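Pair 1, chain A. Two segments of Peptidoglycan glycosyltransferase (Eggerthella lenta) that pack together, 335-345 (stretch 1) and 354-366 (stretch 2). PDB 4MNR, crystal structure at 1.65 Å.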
# COMPACT_ATOMS: atom_id res chain seq x y z
N GLY A 335 -0.65 1.52 17.05
CA GLY A 335 -1.85 2.25 16.67
C GLY A 335 -1.58 3.55 15.93
O GLY A 335 -2.50 4.19 15.43
N VAL A 336 -0.30 3.94 15.86
CA VAL A 336 0.06 5.25 15.31
C VAL A 336 0.54 5.11 13.88
O VAL A 336 1.42 4.30 13.60
CB VAL A 336 1.19 5.89 16.12
CG1 VAL A 336 1.58 7.23 15.52
CG2 VAL A 336 0.77 6.06 17.56
N ILE A 337 -0.06 5.89 12.99
CA ILE A 337 0.44 5.97 11.62
C ILE A 337 1.41 7.14 11.51
O ILE A 337 1.02 8.29 11.72
CB ILE A 337 -0.72 6.18 10.64
CG1 ILE A 337 -1.69 4.99 10.72
CG2 ILE A 337 -0.20 6.38 9.23
CD1 ILE A 337 -2.92 5.12 9.81
N MSE A 338 2.67 6.85 11.19
CA MSE A 338 3.64 7.91 10.91
C MSE A 338 3.44 8.43 9.49
O MSE A 338 3.01 7.69 8.60
CB MSE A 338 5.07 7.36 11.06
CG MSE A 338 5.39 6.78 12.44
SE MSE A 338 5.25 8.07 13.88
CE MSE A 338 6.88 9.06 13.50
N GLN A 339 3.75 9.71 9.27
CA GLN A 339 3.65 10.30 7.94
C GLN A 339 4.61 9.58 6.98
O GLN A 339 5.81 9.53 7.24
CB GLN A 339 4.00 11.79 8.02
CG GLN A 339 4.24 12.45 6.70
CD GLN A 339 2.98 12.51 5.86
OE1 GLN A 339 1.91 12.87 6.35
NE2 GLN A 339 3.09 12.16 4.58
N PRO A 340 4.09 9.01 5.88
CA PRO A 340 5.01 8.35 4.94
C PRO A 340 5.95 9.36 4.30
O PRO A 340 5.52 10.46 3.97
CB PRO A 340 4.07 7.77 3.87
CG PRO A 340 2.78 8.54 4.03
CD PRO A 340 2.68 8.85 5.49
N TYR A 341 7.22 9.01 4.15
CA TYR A 341 8.14 9.90 3.45
C TYR A 341 9.17 9.15 2.63
O TYR A 341 9.49 7.99 2.92
CB TYR A 341 8.82 10.89 4.41
CG TYR A 341 9.82 10.31 5.37
CD1 TYR A 341 9.41 9.67 6.53
CD2 TYR A 341 11.19 10.44 5.15
CE1 TYR A 341 10.31 9.15 7.43
CE2 TYR A 341 12.11 9.94 6.05
CZ TYR A 341 11.66 9.29 7.19
OH TYR A 341 12.56 8.79 8.10
N LEU A 342 9.69 9.83 1.61
CA LEU A 342 10.52 9.23 0.60
C LEU A 342 11.89 9.91 0.51
O LEU A 342 12.84 9.33 -0.01
CB LEU A 342 9.79 9.37 -0.74
CG LEU A 342 10.04 8.45 -1.93
CD1 LEU A 342 10.23 7.02 -1.48
CD2 LEU A 342 8.83 8.57 -2.87
N VAL A 343 12.00 11.14 1.01
CA VAL A 343 13.27 11.87 0.96
C VAL A 343 13.89 11.97 2.34
O VAL A 343 13.29 12.55 3.24
CB VAL A 343 13.13 13.28 0.34
CG1 VAL A 343 14.45 14.07 0.45
CG2 VAL A 343 12.69 13.14 -1.10
N ASP A 344 15.10 11.42 2.50
CA ASP A 344 15.77 11.42 3.79
C ASP A 344 16.50 12.73 4.01
O ASP A 344 16.54 13.27 5.13
CB ASP A 344 16.79 10.29 3.87
CG ASP A 344 17.62 10.34 5.15
OD1 ASP A 344 17.11 9.92 6.21
OD2 ASP A 344 18.78 10.80 5.10
N SER A 345 17.13 13.23 2.96
CA SER A 345 17.95 14.42 3.12
C SER A 345 18.26 15.09 1.80
O SER A 345 18.18 14.47 0.74
CB SER A 345 19.26 14.07 3.83
OG SER A 345 19.96 13.07 3.11
N SER A 354 20.82 20.80 3.66
CA SER A 354 19.74 21.79 3.68
C SER A 354 18.39 21.23 4.11
O SER A 354 17.47 21.98 4.43
CB SER A 354 19.61 22.47 2.31
OG SER A 354 19.27 21.52 1.31
N PHE A 355 18.26 19.90 4.09
CA PHE A 355 17.05 19.26 4.56
C PHE A 355 17.39 17.93 5.19
O PHE A 355 18.19 17.17 4.65
CB PHE A 355 16.04 19.03 3.42
CG PHE A 355 14.82 18.25 3.84
CD1 PHE A 355 13.76 18.87 4.47
CD2 PHE A 355 14.73 16.88 3.59
CE1 PHE A 355 12.65 18.17 4.85
CE2 PHE A 355 13.61 16.16 3.96
CZ PHE A 355 12.56 16.80 4.61
N SER A 356 16.76 17.66 6.33
CA SER A 356 16.82 16.36 6.98
C SER A 356 15.42 15.98 7.40
O SER A 356 14.77 16.74 8.13
CB SER A 356 17.70 16.41 8.23
OG SER A 356 18.95 16.99 7.94
N ALA A 357 14.96 14.82 6.96
CA ALA A 357 13.60 14.39 7.30
C ALA A 357 13.48 14.19 8.80
O ALA A 357 14.40 13.71 9.46
CB ALA A 357 13.23 13.12 6.56
N SER A 358 12.33 14.60 9.33
CA SER A 358 12.04 14.42 10.74
C SER A 358 10.78 13.57 10.81
O SER A 358 9.69 14.06 10.49
CB SER A 358 11.79 15.77 11.40
OG SER A 358 11.46 15.64 12.77
N PRO A 359 10.91 12.29 11.21
CA PRO A 359 9.73 11.43 11.30
C PRO A 359 8.72 12.04 12.25
O PRO A 359 9.07 12.56 13.32
CB PRO A 359 10.30 10.12 11.86
CG PRO A 359 11.76 10.15 11.48
CD PRO A 359 12.14 11.59 11.61
N THR A 360 7.45 11.98 11.85
CA THR A 360 6.40 12.73 12.53
C THR A 360 5.10 11.93 12.47
O THR A 360 4.79 11.32 11.44
CB THR A 360 6.15 14.06 11.80
OG1 THR A 360 7.36 14.84 11.80
CG2 THR A 360 5.05 14.85 12.48
N LYS A 361 4.35 11.93 13.58
CA LYS A 361 3.02 11.31 13.59
C LYS A 361 2.07 11.95 12.59
O LYS A 361 1.99 13.18 12.48
CB LYS A 361 2.41 11.42 15.00
CG LYS A 361 0.96 10.94 15.10
CD LYS A 361 0.54 10.70 16.55
CE LYS A 361 0.45 11.99 17.34
NZ LYS A 361 0.08 11.71 18.75
N LEU A 362 1.34 11.12 11.86
CA LEU A 362 0.26 11.60 11.01
C LEU A 362 -1.05 11.49 11.77
O LEU A 362 -1.76 12.49 11.93
CB LEU A 362 0.20 10.80 9.71
CG LEU A 362 -0.98 11.15 8.81
CD1 LEU A 362 -1.07 12.64 8.47
CD2 LEU A 362 -0.88 10.33 7.55
N MSE A 363 -1.39 10.30 12.24
CA MSE A 363 -2.61 10.13 13.02
C MSE A 363 -2.56 8.90 13.93
O MSE A 363 -1.82 7.95 13.69
CB MSE A 363 -3.85 10.09 12.11
CG MSE A 363 -3.85 8.95 11.13
SE MSE A 363 -5.38 9.09 9.91
CE MSE A 363 -4.71 10.48 8.73
N GLN A 364 -3.35 8.94 15.00
CA GLN A 364 -3.54 7.77 15.86
C GLN A 364 -4.78 7.01 15.38
O GLN A 364 -5.90 7.48 15.59
CB GLN A 364 -3.74 8.20 17.31
CG GLN A 364 -3.91 7.04 18.28
CD GLN A 364 -2.63 6.69 19.02
OE1 GLN A 364 -1.83 7.57 19.34
NE2 GLN A 364 -2.42 5.40 19.28
N ALA A 365 -4.60 5.86 14.74
CA ALA A 365 -5.74 5.10 14.22
C ALA A 365 -6.55 4.42 15.33
O ALA A 365 -7.76 4.57 15.40
CB ALA A 365 -5.30 4.07 13.17
N VAL A 366 -5.85 3.67 16.18
CA VAL A 366 -6.48 2.96 17.30
C VAL A 366 -5.52 3.01 18.48
O VAL A 366 -4.38 3.46 18.35
CB VAL A 366 -6.77 1.47 16.97
CG1 VAL A 366 -7.88 1.33 15.93
CG2 VAL A 366 -5.50 0.76 16.51
O HOH W 1 7.28 10.48 9.21

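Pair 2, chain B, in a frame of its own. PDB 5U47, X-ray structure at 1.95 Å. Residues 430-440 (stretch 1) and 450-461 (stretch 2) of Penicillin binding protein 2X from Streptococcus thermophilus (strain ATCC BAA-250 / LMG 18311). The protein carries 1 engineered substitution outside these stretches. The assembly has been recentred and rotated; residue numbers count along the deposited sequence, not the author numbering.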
# COMPACT_ATOMS: atom_id res chain seq x y z
N GLY B 430 -8.18 -13.58 16.53
CA GLY B 430 -8.27 -14.64 15.54
C GLY B 430 -8.90 -14.26 14.22
O GLY B 430 -8.84 -15.03 13.28
N ILE B 431 -9.46 -13.05 14.15
CA ILE B 431 -10.23 -12.55 12.98
C ILE B 431 -9.33 -11.76 12.05
O ILE B 431 -8.92 -10.65 12.36
CB ILE B 431 -11.41 -11.67 13.46
CG1 ILE B 431 -12.28 -12.46 14.45
CG2 ILE B 431 -12.25 -11.15 12.28
CD1 ILE B 431 -13.24 -11.60 15.23
N MET B 432 -9.07 -12.32 10.87
CA MET B 432 -8.18 -11.72 9.91
C MET B 432 -8.87 -10.58 9.18
O MET B 432 -10.06 -10.68 8.81
CB MET B 432 -7.69 -12.79 8.93
CG MET B 432 -6.44 -12.41 8.19
SD MET B 432 -5.62 -13.86 7.45
CE MET B 432 -6.79 -14.12 6.15
N LEU B 433 -8.10 -9.51 8.97
CA LEU B 433 -8.55 -8.29 8.32
C LEU B 433 -7.75 -8.02 7.07
O LEU B 433 -6.57 -8.39 6.97
CB LEU B 433 -8.37 -7.09 9.26
CG LEU B 433 -9.03 -7.15 10.64
CD1 LEU B 433 -8.71 -5.92 11.48
CD2 LEU B 433 -10.53 -7.31 10.50
N GLU B 434 -8.39 -7.37 6.10
CA GLU B 434 -7.72 -6.95 4.88
C GLU B 434 -6.94 -5.66 5.19
O GLU B 434 -7.53 -4.70 5.69
CB GLU B 434 -8.76 -6.68 3.80
CG GLU B 434 -8.21 -6.23 2.45
CD GLU B 434 -7.57 -7.34 1.62
OE1 GLU B 434 -7.25 -8.44 2.13
OE2 GLU B 434 -7.39 -7.08 0.42
N PRO B 435 -5.63 -5.62 4.89
CA PRO B 435 -4.91 -4.38 5.08
C PRO B 435 -5.51 -3.31 4.15
O PRO B 435 -5.90 -3.65 3.03
CB PRO B 435 -3.47 -4.73 4.67
CG PRO B 435 -3.38 -6.20 4.90
CD PRO B 435 -4.72 -6.70 4.46
N GLN B 436 -5.60 -2.08 4.64
CA GLN B 436 -6.20 -0.95 3.90
C GLN B 436 -5.29 0.25 3.94
O GLN B 436 -4.65 0.54 4.97
CB GLN B 436 -7.53 -0.53 4.53
CG GLN B 436 -8.65 -1.54 4.37
CD GLN B 436 -9.94 -1.12 5.06
OE1 GLN B 436 -9.95 -0.26 5.96
NE2 GLN B 436 -11.04 -1.73 4.64
N PHE B 437 -5.28 0.97 2.81
CA PHE B 437 -4.52 2.20 2.67
C PHE B 437 -5.40 3.37 2.20
O PHE B 437 -4.91 4.51 2.12
CB PHE B 437 -3.28 2.02 1.75
CG PHE B 437 -3.61 1.62 0.33
CD1 PHE B 437 -3.95 2.57 -0.61
CD2 PHE B 437 -3.58 0.28 -0.05
CE1 PHE B 437 -4.26 2.19 -1.91
CE2 PHE B 437 -3.89 -0.11 -1.34
CZ PHE B 437 -4.23 0.86 -2.28
N ILE B 438 -6.68 3.11 1.90
CA ILE B 438 -7.63 4.19 1.51
C ILE B 438 -8.65 4.38 2.61
O ILE B 438 -9.36 3.43 2.98
CB ILE B 438 -8.43 3.86 0.23
CG1 ILE B 438 -7.49 3.56 -0.92
CG2 ILE B 438 -9.36 5.03 -0.13
CD1 ILE B 438 -8.17 2.96 -2.13
N LYS B 439 -8.76 5.61 3.09
CA LYS B 439 -9.70 5.97 4.14
C LYS B 439 -10.99 6.51 3.53
O LYS B 439 -12.08 6.22 3.99
CB LYS B 439 -9.11 7.06 5.03
CG LYS B 439 -9.96 7.51 6.22
CD LYS B 439 -9.99 6.47 7.34
CE LYS B 439 -10.99 5.34 7.14
NZ LYS B 439 -10.53 4.03 7.73
N GLN B 440 -10.84 7.36 2.52
CA GLN B 440 -12.00 7.99 1.90
C GLN B 440 -11.68 8.43 0.49
O GLN B 440 -10.57 8.88 0.23
CB GLN B 440 -12.44 9.21 2.74
CG GLN B 440 -13.66 9.95 2.24
CD GLN B 440 -14.01 11.15 3.11
OE1 GLN B 440 -13.56 12.24 2.82
NE2 GLN B 440 -14.79 10.95 4.19
N ARG B 450 -17.17 8.39 -0.12
CA ARG B 450 -17.25 6.95 0.21
C ARG B 450 -16.15 6.77 1.23
O ARG B 450 -14.98 7.06 0.94
CB ARG B 450 -17.01 6.06 -1.01
CG ARG B 450 -18.22 6.06 -1.92
CD ARG B 450 -17.97 5.34 -3.23
NE ARG B 450 -17.94 3.88 -3.10
CZ ARG B 450 -19.02 3.08 -3.04
NH1 ARG B 450 -20.25 3.57 -3.04
NH2 ARG B 450 -18.86 1.76 -2.95
N THR B 451 -16.53 6.33 2.43
CA THR B 451 -15.61 6.19 3.56
C THR B 451 -15.46 4.73 4.00
O THR B 451 -16.45 4.00 4.13
CB THR B 451 -16.11 7.09 4.70
OG1 THR B 451 -16.28 8.42 4.20
CG2 THR B 451 -15.09 7.13 5.86
N ALA B 452 -14.21 4.32 4.22
CA ALA B 452 -13.88 2.93 4.55
C ALA B 452 -14.14 2.51 5.98
O ALA B 452 -14.15 3.33 6.89
CB ALA B 452 -12.41 2.64 4.20
N LYS B 453 -14.42 1.22 6.13
CA LYS B 453 -14.55 0.55 7.42
C LYS B 453 -13.78 -0.77 7.25
O LYS B 453 -13.51 -1.22 6.12
CB LYS B 453 -16.01 0.27 7.81
CG LYS B 453 -16.85 1.52 8.11
CD LYS B 453 -18.29 1.12 8.38
CE LYS B 453 -19.21 2.31 8.59
NZ LYS B 453 -18.95 3.00 9.90
N LYS B 454 -13.46 -1.41 8.37
CA LYS B 454 -12.67 -2.65 8.33
C LYS B 454 -13.34 -3.77 7.53
O LYS B 454 -14.57 -3.86 7.48
CB LYS B 454 -12.37 -3.14 9.75
CG LYS B 454 -13.53 -3.80 10.45
CD LYS B 454 -13.15 -4.16 11.87
CE LYS B 454 -14.31 -4.89 12.55
NZ LYS B 454 -13.95 -5.12 13.97
N GLU B 455 -12.51 -4.60 6.92
CA GLU B 455 -12.95 -5.73 6.11
C GLU B 455 -12.48 -7.05 6.72
O GLU B 455 -11.29 -7.37 6.68
CB GLU B 455 -12.43 -5.57 4.68
CG GLU B 455 -12.93 -6.65 3.72
CD GLU B 455 -12.35 -6.58 2.31
OE1 GLU B 455 -11.53 -5.67 1.99
OE2 GLU B 455 -12.73 -7.45 1.48
N VAL B 456 -13.42 -7.83 7.26
CA VAL B 456 -13.13 -9.14 7.85
C VAL B 456 -13.06 -10.13 6.70
O VAL B 456 -13.96 -10.20 5.88
CB VAL B 456 -14.22 -9.54 8.86
CG1 VAL B 456 -14.05 -10.97 9.32
CG2 VAL B 456 -14.25 -8.55 10.03
N ILE B 457 -11.98 -10.90 6.64
CA ILE B 457 -11.77 -11.82 5.51
C ILE B 457 -11.53 -13.27 5.87
O ILE B 457 -11.29 -14.08 4.96
CB ILE B 457 -10.62 -11.32 4.61
CG1 ILE B 457 -9.34 -11.19 5.41
CG2 ILE B 457 -10.99 -9.98 3.99
CD1 ILE B 457 -8.12 -10.93 4.56
N GLY B 458 -11.57 -13.60 7.17
CA GLY B 458 -11.38 -14.96 7.62
C GLY B 458 -11.12 -15.08 9.10
O GLY B 458 -11.07 -14.09 9.84
N LYS B 459 -10.97 -16.32 9.54
CA LYS B 459 -10.70 -16.61 10.94
C LYS B 459 -9.84 -17.87 11.02
O LYS B 459 -10.36 -18.98 11.17
CB LYS B 459 -12.00 -16.75 11.72
CG LYS B 459 -11.71 -16.92 13.20
CD LYS B 459 -12.89 -16.69 14.10
CE LYS B 459 -12.45 -16.77 15.55
NZ LYS B 459 -13.62 -16.93 16.43
N PRO B 460 -8.52 -17.71 10.89
CA PRO B 460 -7.64 -18.86 10.90
C PRO B 460 -7.53 -19.60 12.24
O PRO B 460 -7.37 -20.81 12.23
CB PRO B 460 -6.27 -18.30 10.49
CG PRO B 460 -6.42 -16.85 10.32
CD PRO B 460 -7.84 -16.46 10.49
N VAL B 461 -7.64 -18.88 13.36
CA VAL B 461 -7.52 -19.48 14.70
C VAL B 461 -8.54 -18.87 15.65
O VAL B 461 -9.15 -17.85 15.36
CB VAL B 461 -6.09 -19.32 15.28
CG1 VAL B 461 -5.06 -20.00 14.38
CG2 VAL B 461 -5.73 -17.86 15.47
O HOH W 2 -9.72 -4.05 7.27
O HOH W 3 -10.65 -3.12 2.03

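In both pairs two segments of one chain run antiparallel and meet in two short ladders separated by loops; 14 central residues superpose with an RMSD of 0.8 Å. Backbone bonds fix the arrangement. At the first ladder I337(A) N donates to M363(A) O (2.8 Å) and M432(B) N to G458(B) O (2.9 Å), while L362(A) N and I457(B) N reach I337(A) O and M432(B) O, each at 2.9 Å. At the second, A357(A) N bonds D344(A) O and A452(B) N bonds K439(B) O, again at 2.9 Å.

The first matched position is G335(A) and G430(B). A CB here would lie 2.0 Å from V366(A) O or 2.2 Å from V461(B) O, and the backbone angles alone call for glycine. With no CB, CA can approach that carbonyl closely: G335(A) CA to V366(A) O and G430(B) CA to V461(B) O are both 3.3 Å. The glycine's own carbonyl is served differently. G335(A) O accepts from A365(A) N at 2.8 Å; the matching P460(B) has no N-H, and its CD rests 3.3 Å from G430(B) O.

I337(A) and M432(B) are buried, as suits apolar chains, one β-branched, the other long and unbranched. I337(A) CD1 touches M363(A) CG and A365(A) CB, each at 4.2 Å. G458(B) matches M363(A) and offers no side chain; M432(B) CB meets P460(B) CD (4.0 Å). Both touch the matched L362(A)/I457(B): I337(A) CG2 to L362(A) CD2 is 4.3 Å, M432(B) CE to I457(B) CD1 3.8 Å. That branched apolar residue also packs beside a matched polar chain, L362(A) CD1 3.7 Å from Q339(A) OE1 and I457(B) CD1 3.6 Å from E434(B) OE1.

M338(A), a selenomethionine folded back with all three chi angles m, brings CE to P359(A) CB (3.9 Å); L433(B) sets CD2 against V456(B) CG2 (3.9 Å) and K454(B) CD (4.3 Å).

The clearest exchange is Y341(A) for Q436(B), both pointing toward the other stretch. The tyrosine packs: its CE2 lies 3.4 Å from A357(A) CB and its OH 3.7 Å from P359(A) CG. The glutamine instead bonds, Q436(B) NE2 donating to K453(B) O at 2.9 Å and to water 3 (3.0 Å), which donates to E455(B) OE1 (2.7 Å). An amide, with two N-H groups, can serve both.

Facing this position, alanine stands at the matched position in both pairs. Each methyl points toward the opposing stretch and comes 3.4 Å from a backbone oxygen, A357(A) CB to V343(A) O and A452(B) CB to I438(B) O, so a small side chain fits this close approach.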